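PDB 2QZU: putative sulfatase yidJ, which probably hydrolyses sulfate esters as a metal-dependent arylsulfatase of the sulfatase family. Local coordinates for residues L30-A35 with A223-M228; G81-G86 with A359-T364; A113-D118 with R162-D167; G124-Y129 with Q218-A223; G131-D136 with E156-E161. All coordinates share one frame; numbering follows the deposited sequence.

Interaction 1: L30-A35 with A223-M228; sequences LVFIMA and ALVVSM
Leu-30 and Leu-224 open a run of five backbone hydrogen bonds that joins two parallel strands, their axes 4.7 Å apart and 9° from exact alignment. Leu-30 O takes the amide of Leu-224 at 2.8 Å, Leu-224 O takes Phe-32 N, and the pattern continues through Phe-32 O and Val-226 N, then Val-226 O and Met-34 N, to Met-34 O and Met-228 N.

On one face Leu-30, Phe-32 and Met-34 sit beside Ala-223, Val-225 and Ser-227. Selenomethionine Met-34 reaches farthest across: its CG stands between the backbone N and the carbonyl carbon (chi1 63°), a crowded position, and a bend at chi3 (132°) brings CE to Val-225 CG1 at 3.7 Å. Phe-32 CB meets Val-225 CG2 at 4.1 Å while the ring leads away. On the reverse face Ile-33 CG1 rests on Val-226 CB at 4.4 Å.

Beyond this shell, helix 200-213 packs on Leu-224, Val-226 and Met-228, and strand 306-311 pairs with the far edge of 30-35. Ser-227 OG is bonded to Lys-132 O and Arg-80 NH1.

The chemistry is that of a central strand pair in an alpha/beta core: buried peptide groups are satisfied within the pair and by the strands next to it, and the faces are left almost wholly apolar.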
# COMPACT_ATOMS: atom_id res chain seq x y z
N LEU A 30 -13.14 20.16 28.46
CA LEU A 30 -13.10 18.79 27.98
C LEU A 30 -12.12 18.66 26.82
O LEU A 30 -12.17 19.43 25.87
CB LEU A 30 -14.49 18.34 27.50
CG LEU A 30 -14.56 17.04 26.68
CD1 LEU A 30 -14.19 15.84 27.55
CD2 LEU A 30 -15.96 16.88 26.11
N VAL A 31 -11.21 17.70 26.94
CA VAL A 31 -10.26 17.43 25.87
C VAL A 31 -10.49 15.95 25.58
O VAL A 31 -10.08 15.07 26.34
CB VAL A 31 -8.80 17.69 26.30
CG1 VAL A 31 -7.85 17.24 25.20
CG2 VAL A 31 -8.61 19.18 26.58
N PHE A 32 -11.19 15.70 24.49
CA PHE A 32 -11.54 14.34 24.09
C PHE A 32 -10.57 13.89 23.01
O PHE A 32 -10.60 14.37 21.88
CB PHE A 32 -12.98 14.35 23.56
CG PHE A 32 -13.58 12.99 23.36
CD1 PHE A 32 -13.19 12.19 22.28
CD2 PHE A 32 -14.57 12.53 24.21
CE1 PHE A 32 -13.80 10.95 22.06
CE2 PHE A 32 -15.18 11.29 24.01
CZ PHE A 32 -14.80 10.50 22.93
N ILE A 33 -9.70 12.96 23.38
CA ILE A 33 -8.71 12.44 22.45
C ILE A 33 -9.02 11.01 22.08
O ILE A 33 -9.33 10.19 22.94
CB ILE A 33 -7.29 12.48 23.07
CG1 ILE A 33 -6.96 13.90 23.51
CG2 ILE A 33 -6.26 12.00 22.04
CD1 ILE A 33 -5.64 14.02 24.24
N MSE A 34 -8.96 10.71 20.79
CA MSE A 34 -9.21 9.35 20.34
C MSE A 34 -8.28 9.03 19.18
O MSE A 34 -7.90 9.90 18.41
CB MSE A 34 -10.68 9.16 19.93
CG MSE A 34 -11.14 10.00 18.76
SE MSE A 34 -13.01 9.63 18.33
CE MSE A 34 -13.67 11.44 18.21
N ALA A 35 -7.90 7.76 19.11
CA ALA A 35 -7.03 7.28 18.06
C ALA A 35 -7.82 6.15 17.44
O ALA A 35 -8.29 5.25 18.14
CB ALA A 35 -5.72 6.77 18.65
N ALA A 223 -14.16 22.93 24.81
CA ALA A 223 -14.23 21.50 24.53
C ALA A 223 -13.45 21.32 23.24
O ALA A 223 -13.70 22.01 22.26
CB ALA A 223 -15.69 21.06 24.34
N LEU A 224 -12.49 20.40 23.26
CA LEU A 224 -11.69 20.13 22.08
C LEU A 224 -11.62 18.64 21.82
O LEU A 224 -11.38 17.85 22.74
CB LEU A 224 -10.26 20.68 22.25
CG LEU A 224 -9.23 20.31 21.17
CD1 LEU A 224 -9.54 21.08 19.90
CD2 LEU A 224 -7.82 20.63 21.65
N VAL A 225 -11.85 18.25 20.58
CA VAL A 225 -11.74 16.85 20.20
C VAL A 225 -10.52 16.74 19.30
O VAL A 225 -10.32 17.56 18.40
CB VAL A 225 -12.97 16.36 19.39
CG1 VAL A 225 -12.72 14.94 18.88
CG2 VAL A 225 -14.23 16.39 20.25
N VAL A 226 -9.68 15.74 19.56
CA VAL A 226 -8.51 15.49 18.74
C VAL A 226 -8.70 14.04 18.30
O VAL A 226 -8.56 13.12 19.11
CB VAL A 226 -7.19 15.65 19.53
CG1 VAL A 226 -6.00 15.42 18.62
CG2 VAL A 226 -7.12 17.05 20.14
N SER A 227 -9.04 13.85 17.03
CA SER A 227 -9.31 12.54 16.46
C SER A 227 -8.18 12.10 15.53
O SER A 227 -8.15 12.46 14.35
CB SER A 227 -10.64 12.60 15.70
OG SER A 227 -10.97 11.36 15.11
N MSE A 228 -7.25 11.30 16.07
CA MSE A 228 -6.11 10.83 15.30
C MSE A 228 -6.42 9.56 14.52
O MSE A 228 -7.23 8.74 14.95
CB MSE A 228 -4.93 10.58 16.24
CG MSE A 228 -4.47 11.83 16.98
SE MSE A 228 -3.11 11.41 18.30
CE MSE A 228 -2.68 13.22 18.86

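Interaction 2: G81-G86 with A359-T364; sequences GMLMTG and ADLYPT
Tyr-362 lays the CD2-CE2 side of its ring against the last turn of helix 76-85. CE2 comes within 3.1 Å of Met-84 O, which lies near the ring plane at its edge, and 3.4 Å from Thr-85 O, which approaches obliquely. CG is anti to the backbone N (chi1 -174°), on a CB that already points toward helix 76-85. Gly-86, with positive phi and no side chain, passes close: its N is 3.5 Å from Tyr-362 CD2. The phenol OH is hydrogen-bonded to Arg-114 O.

Elsewhere in the interface the contacts are apolar. Ala-359 CB meets the CB of selenomethionine Met-82 at 3.6 Å, and Leu-83 CD1 touches Leu-361 CB at 3.9 Å as the two leucines cross obliquely. Both leucines continue onto Phe-32 of the central sheet.

One buried water stitches the backbones together. It donates to Leu-83 O and to Ala-359 O, the latter at 2.6 Å, and accepts from Tyr-362 N at 2.9 Å.

Helix 76-85 begins at Ser-76, a predicted 3-oxoalanine unmodified here. At its other end Leu-83 O is satisfied by water, while Met-84 O faces the ring edge, whose C-H groups are probably weakly positive.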
# COMPACT_ATOMS: atom_id res chain seq x y z
N GLY A 81 -20.98 7.83 15.10
CA GLY A 81 -22.36 8.29 15.04
C GLY A 81 -23.06 8.09 16.38
O GLY A 81 -23.89 8.91 16.79
N MSE A 82 -22.73 6.99 17.04
CA MSE A 82 -23.30 6.68 18.35
C MSE A 82 -22.74 7.65 19.38
O MSE A 82 -23.46 8.14 20.25
CB MSE A 82 -22.97 5.24 18.74
CG MSE A 82 -23.92 4.22 18.15
SE MSE A 82 -23.14 2.45 17.98
CE MSE A 82 -23.49 2.20 16.10
N LEU A 83 -21.45 7.93 19.27
CA LEU A 83 -20.80 8.86 20.20
C LEU A 83 -21.43 10.25 20.13
O LEU A 83 -21.78 10.83 21.15
CB LEU A 83 -19.31 8.97 19.89
CG LEU A 83 -18.59 10.10 20.65
CD1 LEU A 83 -18.61 9.81 22.14
CD2 LEU A 83 -17.16 10.21 20.14
N MSE A 84 -21.57 10.77 18.92
CA MSE A 84 -22.12 12.11 18.75
C MSE A 84 -23.60 12.27 19.10
O MSE A 84 -23.99 13.30 19.66
CB MSE A 84 -21.87 12.61 17.33
CG MSE A 84 -20.40 12.65 16.91
SE MSE A 84 -19.22 13.52 18.20
CE MSE A 84 -17.57 12.62 17.69
N THR A 85 -24.41 11.26 18.79
CA THR A 85 -25.85 11.33 19.05
C THR A 85 -26.33 10.69 20.36
O THR A 85 -27.41 11.01 20.84
CB THR A 85 -26.65 10.64 17.92
OG1 THR A 85 -26.37 9.24 17.92
CG2 THR A 85 -26.29 11.23 16.57
N GLY A 86 -25.53 9.78 20.90
CA GLY A 86 -25.94 9.10 22.12
C GLY A 86 -27.06 8.11 21.84
O GLY A 86 -27.77 7.68 22.76
N ALA A 359 -20.11 4.78 23.22
CA ALA A 359 -21.34 5.56 23.05
C ALA A 359 -21.98 6.11 24.32
O ALA A 359 -22.89 6.93 24.25
CB ALA A 359 -22.37 4.72 22.29
N ASP A 360 -21.50 5.68 25.48
CA ASP A 360 -22.05 6.17 26.74
C ASP A 360 -21.45 7.51 27.14
O ASP A 360 -21.93 8.16 28.07
CB ASP A 360 -21.79 5.17 27.88
CG ASP A 360 -22.45 3.83 27.63
OD1 ASP A 360 -23.54 3.80 27.01
OD2 ASP A 360 -21.88 2.80 28.07
N LEU A 361 -20.41 7.94 26.43
CA LEU A 361 -19.74 9.19 26.77
C LEU A 361 -20.59 10.46 26.65
O LEU A 361 -20.35 11.42 27.37
CB LEU A 361 -18.44 9.33 25.96
CG LEU A 361 -17.37 8.32 26.40
CD1 LEU A 361 -16.17 8.40 25.47
CD2 LEU A 361 -16.94 8.61 27.84
N TYR A 362 -21.59 10.45 25.76
CA TYR A 362 -22.47 11.62 25.59
C TYR A 362 -23.17 11.93 26.92
O TYR A 362 -22.91 12.97 27.54
CB TYR A 362 -23.48 11.33 24.47
CG TYR A 362 -24.40 12.47 24.04
CD1 TYR A 362 -25.05 13.28 24.98
CD2 TYR A 362 -24.73 12.64 22.69
CE1 TYR A 362 -25.99 14.23 24.58
CE2 TYR A 362 -25.67 13.58 22.29
CZ TYR A 362 -26.30 14.37 23.23
OH TYR A 362 -27.23 15.29 22.82
N PRO A 363 -24.06 11.04 27.41
CA PRO A 363 -24.71 11.37 28.68
C PRO A 363 -23.76 11.39 29.88
O PRO A 363 -23.91 12.22 30.78
CB PRO A 363 -25.79 10.29 28.81
CG PRO A 363 -25.15 9.11 28.15
CD PRO A 363 -24.51 9.72 26.91
N THR A 364 -22.80 10.48 29.89
CA THR A 364 -21.84 10.40 31.00
C THR A 364 -21.04 11.68 31.18
O THR A 364 -20.99 12.23 32.28
CB THR A 364 -20.88 9.20 30.80
OG1 THR A 364 -21.64 7.99 30.72
CG2 THR A 364 -19.90 9.09 31.97
O HOH W 1 -21.83 9.12 23.25

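Interaction 3: A113-D118 with R162-D167; sequences ARCWSD and RRHGFD
His-164 points its imidazole edge at Asp-118 and turns one face to Cys-115. ND1 donates to the syn lone pair of Asp-118 OD2 at 2.8 Å, and the oxygen lies almost in the ring plane although the carboxylate is turned 62° against it. The anti lone pair of the same oxygen accepts Cys-115 N at 2.9 Å. Cys-115 is the N-cap of helix 116-122, so this second bond is the half of a capping box supplied by the third helical residue. Cys-115 SG lies over one face of the imidazole, offset toward the rim near ND1 and 3.9 Å from the ring centroid.

Ser-117 holds the histidine backbone: OG, standing between its own N and carbonyl carbon (chi1 54°), donates to His-164 O at 2.6 Å. Its CB is 3.4 Å from Phe-166 CE2. Phe-166 in turn aims its edge at the face of the six-membered ring of Trp-116, an offset edge-to-face pair with planes at 88°. His-164 and Phe-166 lie in a type I' turn from Arg-163 to Phe-166, and both meet the helix start.

The arrangement docks a loop onto the first turn of helix 116-122. Trp-116 packs on Leu-83 and Met-84 of helix 76-85, while Trp-116 and Phe-166 both rest on Val-225 of strand 222-228 and Phe-166 also touches Met-127 of strand 126-130.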
# COMPACT_ATOMS: atom_id res chain seq x y z
N ALA A 113 -29.71 16.23 14.14
CA ALA A 113 -29.42 15.47 15.35
C ALA A 113 -28.86 16.39 16.42
O ALA A 113 -27.99 17.22 16.16
CB ALA A 113 -28.42 14.35 15.04
N ARG A 114 -29.38 16.26 17.64
CA ARG A 114 -28.92 17.07 18.76
C ARG A 114 -27.74 16.34 19.39
O ARG A 114 -27.91 15.42 20.19
CB ARG A 114 -30.05 17.22 19.78
CG ARG A 114 -29.69 18.02 21.02
CD ARG A 114 -29.55 19.49 20.72
NE ARG A 114 -29.33 20.28 21.93
CZ ARG A 114 -29.06 21.58 21.92
NH1 ARG A 114 -28.98 22.23 20.76
NH2 ARG A 114 -28.86 22.24 23.06
N CYS A 115 -26.53 16.75 19.02
CA CYS A 115 -25.32 16.11 19.54
C CYS A 115 -24.78 16.80 20.78
O CYS A 115 -25.13 17.95 21.06
CB CYS A 115 -24.25 16.09 18.44
SG CYS A 115 -24.81 15.18 16.97
N TRP A 116 -23.93 16.11 21.54
CA TRP A 116 -23.40 16.71 22.76
C TRP A 116 -22.62 17.99 22.49
O TRP A 116 -22.55 18.87 23.34
CB TRP A 116 -22.52 15.73 23.55
CG TRP A 116 -21.35 15.15 22.81
CD1 TRP A 116 -21.33 13.99 22.09
CD2 TRP A 116 -20.02 15.70 22.73
NE1 TRP A 116 -20.07 13.77 21.57
CE2 TRP A 116 -19.25 14.81 21.95
CE3 TRP A 116 -19.41 16.85 23.24
CZ2 TRP A 116 -17.90 15.03 21.67
CZ3 TRP A 116 -18.06 17.08 22.96
CH2 TRP A 116 -17.32 16.17 22.18
N SER A 117 -22.03 18.09 21.30
CA SER A 117 -21.27 19.27 20.94
C SER A 117 -22.22 20.46 20.76
O SER A 117 -21.85 21.60 21.06
CB SER A 117 -20.46 19.03 19.66
OG SER A 117 -21.29 18.57 18.60
N ASP A 118 -23.44 20.20 20.30
CA ASP A 118 -24.44 21.25 20.12
C ASP A 118 -24.84 21.78 21.50
O ASP A 118 -25.06 22.98 21.68
CB ASP A 118 -25.70 20.72 19.43
CG ASP A 118 -25.48 20.36 17.97
OD1 ASP A 118 -25.07 21.25 17.19
OD2 ASP A 118 -25.72 19.18 17.61
N ARG A 162 -23.14 21.51 9.22
CA ARG A 162 -23.15 20.10 9.62
C ARG A 162 -22.05 19.80 10.65
O ARG A 162 -21.73 18.64 10.91
CB ARG A 162 -22.97 19.18 8.40
CG ARG A 162 -24.23 19.02 7.54
CD ARG A 162 -23.99 18.10 6.34
NE ARG A 162 -23.54 16.77 6.74
CZ ARG A 162 -24.33 15.81 7.21
NH1 ARG A 162 -25.64 16.03 7.34
NH2 ARG A 162 -23.82 14.64 7.56
N ARG A 163 -21.49 20.85 11.24
CA ARG A 163 -20.42 20.67 12.23
C ARG A 163 -20.88 20.59 13.68
O ARG A 163 -20.07 20.45 14.59
CB ARG A 163 -19.37 21.78 12.07
CG ARG A 163 -18.64 21.69 10.75
CD ARG A 163 -17.65 22.81 10.53
NE ARG A 163 -17.15 22.77 9.16
CZ ARG A 163 -16.37 23.69 8.61
NH1 ARG A 163 -15.98 24.75 9.30
NH2 ARG A 163 -16.00 23.56 7.34
N HIS A 164 -22.19 20.67 13.88
CA HIS A 164 -22.78 20.57 15.21
C HIS A 164 -22.10 21.38 16.32
O HIS A 164 -21.84 20.87 17.41
CB HIS A 164 -22.86 19.09 15.59
CG HIS A 164 -23.81 18.32 14.72
ND1 HIS A 164 -25.15 18.22 14.99
CD2 HIS A 164 -23.62 17.71 13.53
CE1 HIS A 164 -25.75 17.58 14.01
NE2 HIS A 164 -24.84 17.26 13.11
N GLY A 165 -21.81 22.65 16.04
CA GLY A 165 -21.22 23.50 17.06
C GLY A 165 -19.71 23.63 17.10
O GLY A 165 -19.19 24.51 17.79
N PHE A 166 -19.00 22.77 16.38
CA PHE A 166 -17.54 22.84 16.37
C PHE A 166 -17.09 24.01 15.50
O PHE A 166 -16.89 23.85 14.29
CB PHE A 166 -16.95 21.52 15.86
CG PHE A 166 -17.05 20.38 16.85
CD1 PHE A 166 -16.31 20.41 18.03
CD2 PHE A 166 -17.87 19.28 16.59
CE1 PHE A 166 -16.39 19.35 18.94
CE2 PHE A 166 -17.95 18.22 17.49
CZ PHE A 166 -17.20 18.26 18.67
N ASP A 167 -16.93 25.17 16.12
CA ASP A 167 -16.53 26.39 15.42
C ASP A 167 -15.10 26.36 14.88
O ASP A 167 -14.85 26.80 13.75
CB ASP A 167 -16.74 27.61 16.31
CG ASP A 167 -18.21 27.85 16.62
OD1 ASP A 167 -19.03 27.78 15.68
OD2 ASP A 167 -18.54 28.13 17.79

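Interaction 4: G124-Y129 with Q218-A223; sequences GYNMGY and QKQPFA
Tyr-125 and Pro-221 meet in a CH-pi contact where two parallel strands of the central alpha/beta sheet, 126-130 and 222-228, begin to pair. This is the packed part of the contact. Pro-221 CB sits over the centre of the tyrosine ring, 3.5 Å from its centroid and 12° off the normal, and the two side chains cross at about a right angle. The phenol end is tied elsewhere, to Pro-28 O and Thr-27 OG1, which would restrain the ring over the proline. Next along the strand, Asn-126 N donates to Pro-221 O at 2.9 Å. Asn-126 O then accepts Ala-223 N, and Gly-128 N closes the series on Ala-223 O with a more bent bond of 3.0 Å and 144°.

The other side is looser and faces solvent. Gly-124, the C-prime residue of the Schellman motif that ends helix 116-122, is exposed, and the amides of Asn-126 and Gln-220 lie only partly covered. Their planes are 31° apart and their ends come close, but the modelled orientation brings two donors together and gives no sound hydrogen bond, so the details of this pairing are doubtful. Gln-220 also touches a crystal neighbour.

Inward again, Leu-120 of the helix and selenomethionine Met-127 pack on Ala-223; the Met-127 chain bends at chi2 and chi3, and its SE lies 3.7 Å from Ala-223 CB.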
# COMPACT_ATOMS: atom_id res chain seq x y z
N GLY A 124 -22.28 27.92 26.06
CA GLY A 124 -21.21 28.91 26.04
C GLY A 124 -19.78 28.42 25.91
O GLY A 124 -18.84 29.20 26.14
N TYR A 125 -19.60 27.16 25.54
CA TYR A 125 -18.26 26.60 25.40
C TYR A 125 -17.60 26.98 24.08
O TYR A 125 -18.27 27.11 23.06
CB TYR A 125 -18.30 25.07 25.49
CG TYR A 125 -18.27 24.51 26.88
CD1 TYR A 125 -19.23 24.87 27.82
CD2 TYR A 125 -17.28 23.61 27.26
CE1 TYR A 125 -19.21 24.34 29.11
CE2 TYR A 125 -17.24 23.07 28.54
CZ TYR A 125 -18.20 23.44 29.46
OH TYR A 125 -18.16 22.91 30.73
N ASN A 126 -16.28 27.15 24.12
CA ASN A 126 -15.50 27.45 22.93
C ASN A 126 -15.30 26.04 22.39
O ASN A 126 -14.82 25.16 23.11
CB ASN A 126 -14.15 28.05 23.34
CG ASN A 126 -13.77 29.25 22.50
OD1 ASN A 126 -13.86 29.22 21.27
ND2 ASN A 126 -13.33 30.32 23.15
N MSE A 127 -15.67 25.80 21.13
CA MSE A 127 -15.58 24.46 20.54
C MSE A 127 -14.55 24.25 19.43
O MSE A 127 -14.39 25.10 18.56
CB MSE A 127 -16.95 24.07 19.98
CG MSE A 127 -18.12 24.27 20.93
SE MSE A 127 -18.07 23.10 22.46
CE MSE A 127 -18.31 21.40 21.56
N GLY A 128 -13.88 23.10 19.47
CA GLY A 128 -12.88 22.79 18.45
C GLY A 128 -12.81 21.31 18.11
O GLY A 128 -12.97 20.46 18.98
N TYR A 129 -12.58 21.00 16.84
CA TYR A 129 -12.48 19.61 16.39
C TYR A 129 -11.30 19.50 15.42
O TYR A 129 -11.24 20.21 14.42
CB TYR A 129 -13.76 19.17 15.68
CG TYR A 129 -13.86 17.66 15.47
CD1 TYR A 129 -14.68 16.88 16.29
CD2 TYR A 129 -13.11 17.02 14.49
CE1 TYR A 129 -14.75 15.50 16.14
CE2 TYR A 129 -13.17 15.63 14.33
CZ TYR A 129 -13.99 14.88 15.16
OH TYR A 129 -14.05 13.51 15.02
N GLN A 218 -8.77 31.56 30.38
CA GLN A 218 -9.93 30.97 31.05
C GLN A 218 -11.15 31.89 31.13
O GLN A 218 -11.85 31.90 32.13
CB GLN A 218 -9.56 30.53 32.47
CG GLN A 218 -8.42 29.53 32.56
CD GLN A 218 -8.16 29.09 34.00
OE1 GLN A 218 -9.00 28.43 34.62
NE2 GLN A 218 -7.00 29.46 34.53
N LYS A 219 -11.41 32.66 30.08
CA LYS A 219 -12.57 33.55 30.10
C LYS A 219 -13.86 32.77 29.88
O LYS A 219 -14.95 33.24 30.23
CB LYS A 219 -12.43 34.64 29.03
CG LYS A 219 -12.40 34.12 27.61
CD LYS A 219 -12.34 35.26 26.61
CE LYS A 219 -12.26 34.73 25.18
NZ LYS A 219 -12.24 35.83 24.18
N GLN A 220 -13.74 31.58 29.32
CA GLN A 220 -14.89 30.72 29.06
C GLN A 220 -14.42 29.27 29.02
O GLN A 220 -13.23 29.01 28.85
CB GLN A 220 -15.54 31.08 27.72
CG GLN A 220 -14.58 31.00 26.54
CD GLN A 220 -15.24 31.39 25.23
OE1 GLN A 220 -16.13 30.70 24.74
NE2 GLN A 220 -14.80 32.50 24.65
N PRO A 221 -15.34 28.31 29.20
CA PRO A 221 -14.90 26.91 29.14
C PRO A 221 -14.67 26.52 27.68
O PRO A 221 -15.10 27.23 26.77
CB PRO A 221 -16.07 26.14 29.75
CG PRO A 221 -16.80 27.17 30.57
CD PRO A 221 -16.72 28.40 29.71
N PHE A 222 -14.00 25.40 27.46
CA PHE A 222 -13.78 24.93 26.10
C PHE A 222 -13.87 23.41 26.02
O PHE A 222 -13.70 22.71 27.01
CB PHE A 222 -12.41 25.39 25.56
CG PHE A 222 -11.23 24.70 26.19
CD1 PHE A 222 -10.68 25.18 27.38
CD2 PHE A 222 -10.66 23.58 25.59
CE1 PHE A 222 -9.57 24.56 27.96
CE2 PHE A 222 -9.55 22.95 26.16
CZ PHE A 222 -9.00 23.44 27.35
N ALA A 223 -14.16 22.93 24.81
CA ALA A 223 -14.23 21.50 24.53
C ALA A 223 -13.45 21.32 23.24
O ALA A 223 -13.70 22.01 22.26
CB ALA A 223 -15.69 21.06 24.34

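Interaction 5: G131-D136 with E156-E161; sequences GKWHLD and EWCPPE
Asp-136 OD2 accepts a hydrogen bond from a water at 2.7 Å, and the same water donates to Glu-156 O at 2.7 Å, bridging two loop segments that have no direct hydrogen bond to each other. The other carboxylate oxygen, Asp-136 OD1, forms a salt bridge with Arg-162, so the side chain is held at both oxygens. Its CG, anti to the carbonyl carbon (chi1 -62°), projects toward the 156-161 segment, and OD2 nestles against Cys-158, 3.0 Å from its CB and 3.4 Å from its SG.

Cys-158 SG, anti to its own backbone N, lies beside the indole of Trp-133. It is 3.7 Å from NE1 and approaches the five-membered ring obliquely, 4.3 Å from the centroid and 39° off the normal, a sulfur-aromatic contact rather than a stack over the face. Leu-135 CD1 lies over one indole face toward the rim, while Asp-136 CG sits at the indole edge in its plane.

Glu-156 adds a second shell. Its OE2 takes Trp-157 N at 2.8 Å from above the carboxylate plane and is paired with Arg-190, and its OE1 accepts Tyr-139 N; these bonds would steady the peptide whose carbonyl holds the water.

The residues flanking Trp-133 have other partners: His-134 ND1 bonds to Ser-76 OG, the predicted 3-oxoalanine position, and Lys-132 NZ forms a salt bridge with Asp-36. Gly-Lys-Trp-His is a sequence shared by many sulfatases, and the arrangement is consistent with a loop that lines the active site of this family.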
# COMPACT_ATOMS: atom_id res chain seq x y z
N GLY A 131 -8.98 16.61 13.25
CA GLY A 131 -8.82 15.21 12.87
C GLY A 131 -9.92 14.60 12.03
O GLY A 131 -10.64 15.29 11.32
N LYS A 132 -10.03 13.28 12.14
CA LYS A 132 -11.01 12.49 11.39
C LYS A 132 -12.42 12.61 11.94
O LYS A 132 -12.66 12.42 13.13
CB LYS A 132 -10.57 11.02 11.41
CG LYS A 132 -11.50 10.06 10.69
CD LYS A 132 -10.96 8.64 10.79
CE LYS A 132 -11.95 7.65 10.20
NZ LYS A 132 -11.47 6.25 10.36
N TRP A 133 -13.36 12.93 11.05
CA TRP A 133 -14.78 13.10 11.40
C TRP A 133 -15.57 11.86 10.95
O TRP A 133 -16.29 11.23 11.73
CB TRP A 133 -15.30 14.36 10.70
CG TRP A 133 -16.76 14.67 10.88
CD1 TRP A 133 -17.69 14.81 9.89
CD2 TRP A 133 -17.44 14.97 12.11
NE1 TRP A 133 -18.91 15.18 10.43
CE2 TRP A 133 -18.77 15.29 11.79
CE3 TRP A 133 -17.04 15.00 13.45
CZ2 TRP A 133 -19.72 15.63 12.76
CZ3 TRP A 133 -17.98 15.35 14.43
CH2 TRP A 133 -19.31 15.66 14.07
N HIS A 134 -15.42 11.53 9.66
CA HIS A 134 -16.06 10.39 9.02
C HIS A 134 -17.55 10.21 9.32
O HIS A 134 -18.00 9.11 9.62
CB HIS A 134 -15.32 9.09 9.39
CG HIS A 134 -15.51 7.99 8.39
ND1 HIS A 134 -15.13 6.68 8.64
CD2 HIS A 134 -16.03 7.99 7.14
CE1 HIS A 134 -15.41 5.94 7.58
NE2 HIS A 134 -15.95 6.71 6.65
N LEU A 135 -18.32 11.30 9.23
CA LEU A 135 -19.75 11.22 9.49
C LEU A 135 -20.59 11.88 8.39
O LEU A 135 -21.79 12.12 8.57
CB LEU A 135 -20.08 11.83 10.86
CG LEU A 135 -19.77 10.91 12.05
CD1 LEU A 135 -19.83 11.71 13.34
CD2 LEU A 135 -20.76 9.74 12.07
N ASP A 136 -19.96 12.16 7.25
CA ASP A 136 -20.66 12.77 6.11
C ASP A 136 -20.64 11.85 4.89
O ASP A 136 -19.61 11.26 4.56
CB ASP A 136 -20.02 14.11 5.74
CG ASP A 136 -20.09 15.13 6.86
OD1 ASP A 136 -21.20 15.37 7.38
OD2 ASP A 136 -19.04 15.69 7.22
N GLU A 156 -15.41 13.15 2.30
CA GLU A 156 -16.30 14.25 1.99
C GLU A 156 -16.08 15.42 2.96
O GLU A 156 -15.60 15.23 4.07
CB GLU A 156 -17.76 13.77 2.06
CG GLU A 156 -18.80 14.83 1.72
CD GLU A 156 -18.56 15.48 0.37
OE1 GLU A 156 -18.69 14.80 -0.67
OE2 GLU A 156 -18.23 16.69 0.34
N TRP A 157 -16.42 16.62 2.50
CA TRP A 157 -16.27 17.84 3.28
C TRP A 157 -17.44 17.97 4.25
O TRP A 157 -18.54 17.48 3.98
CB TRP A 157 -16.27 19.04 2.32
CG TRP A 157 -16.16 20.40 2.96
CD1 TRP A 157 -15.17 20.86 3.79
CD2 TRP A 157 -17.05 21.52 2.76
NE1 TRP A 157 -15.37 22.18 4.10
CE2 TRP A 157 -16.52 22.61 3.48
CE3 TRP A 157 -18.23 21.70 2.03
CZ2 TRP A 157 -17.14 23.87 3.50
CZ3 TRP A 157 -18.84 22.95 2.04
CH2 TRP A 157 -18.29 24.02 2.78
N CYS A 158 -17.21 18.62 5.39
CA CYS A 158 -18.27 18.85 6.36
C CYS A 158 -18.53 20.34 6.35
O CYS A 158 -17.75 21.12 6.90
CB CYS A 158 -17.86 18.41 7.77
SG CYS A 158 -19.20 18.59 8.99
N PRO A 159 -19.62 20.78 5.71
CA PRO A 159 -19.94 22.21 5.66
C PRO A 159 -20.24 22.72 7.07
O PRO A 159 -20.62 21.94 7.94
CB PRO A 159 -21.15 22.27 4.73
CG PRO A 159 -21.83 20.96 4.98
CD PRO A 159 -20.67 19.98 5.04
N PRO A 160 -20.08 24.02 7.31
CA PRO A 160 -20.35 24.59 8.64
C PRO A 160 -21.66 24.18 9.31
O PRO A 160 -21.68 23.90 10.51
CB PRO A 160 -20.27 26.10 8.38
CG PRO A 160 -19.21 26.19 7.32
CD PRO A 160 -19.62 25.07 6.38
N GLU A 161 -22.74 24.13 8.54
CA GLU A 161 -24.04 23.78 9.11
C GLU A 161 -24.15 22.31 9.54
O GLU A 161 -25.15 21.92 10.16
CB GLU A 161 -25.18 24.12 8.13
CG GLU A 161 -25.25 23.24 6.90
CD GLU A 161 -24.37 23.73 5.76
OE1 GLU A 161 -23.45 24.54 6.01
OE2 GLU A 161 -24.60 23.30 4.61
O HOH W 2 -16.50 15.13 6.61

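Overall arrangement
Interactions 1 and 4 share Ala-223 and strand 222-228, which lies between strands 29-35 and 126-130 in the mixed central sheet; their centres are about 13 Å apart. Interactions 2 and 3 build on one face of that sheet, about 12 Å apart between centres, and touch through Tyr-362 and the region of Trp-116. Interaction 5, its centre about 11 Å from that of interaction 3, is joined to it by the Arg-162 to Asp-136 salt bridge. Along the chain, interactions 3, 4 and 5 are nested within the loop closed by interaction 1, whereas 1 and 2 cross, as do 3 and 4. Distant sequence is thus drawn into one compact sulfatase core, with the predicted modification site Ser-76 at the start of helix 76-85.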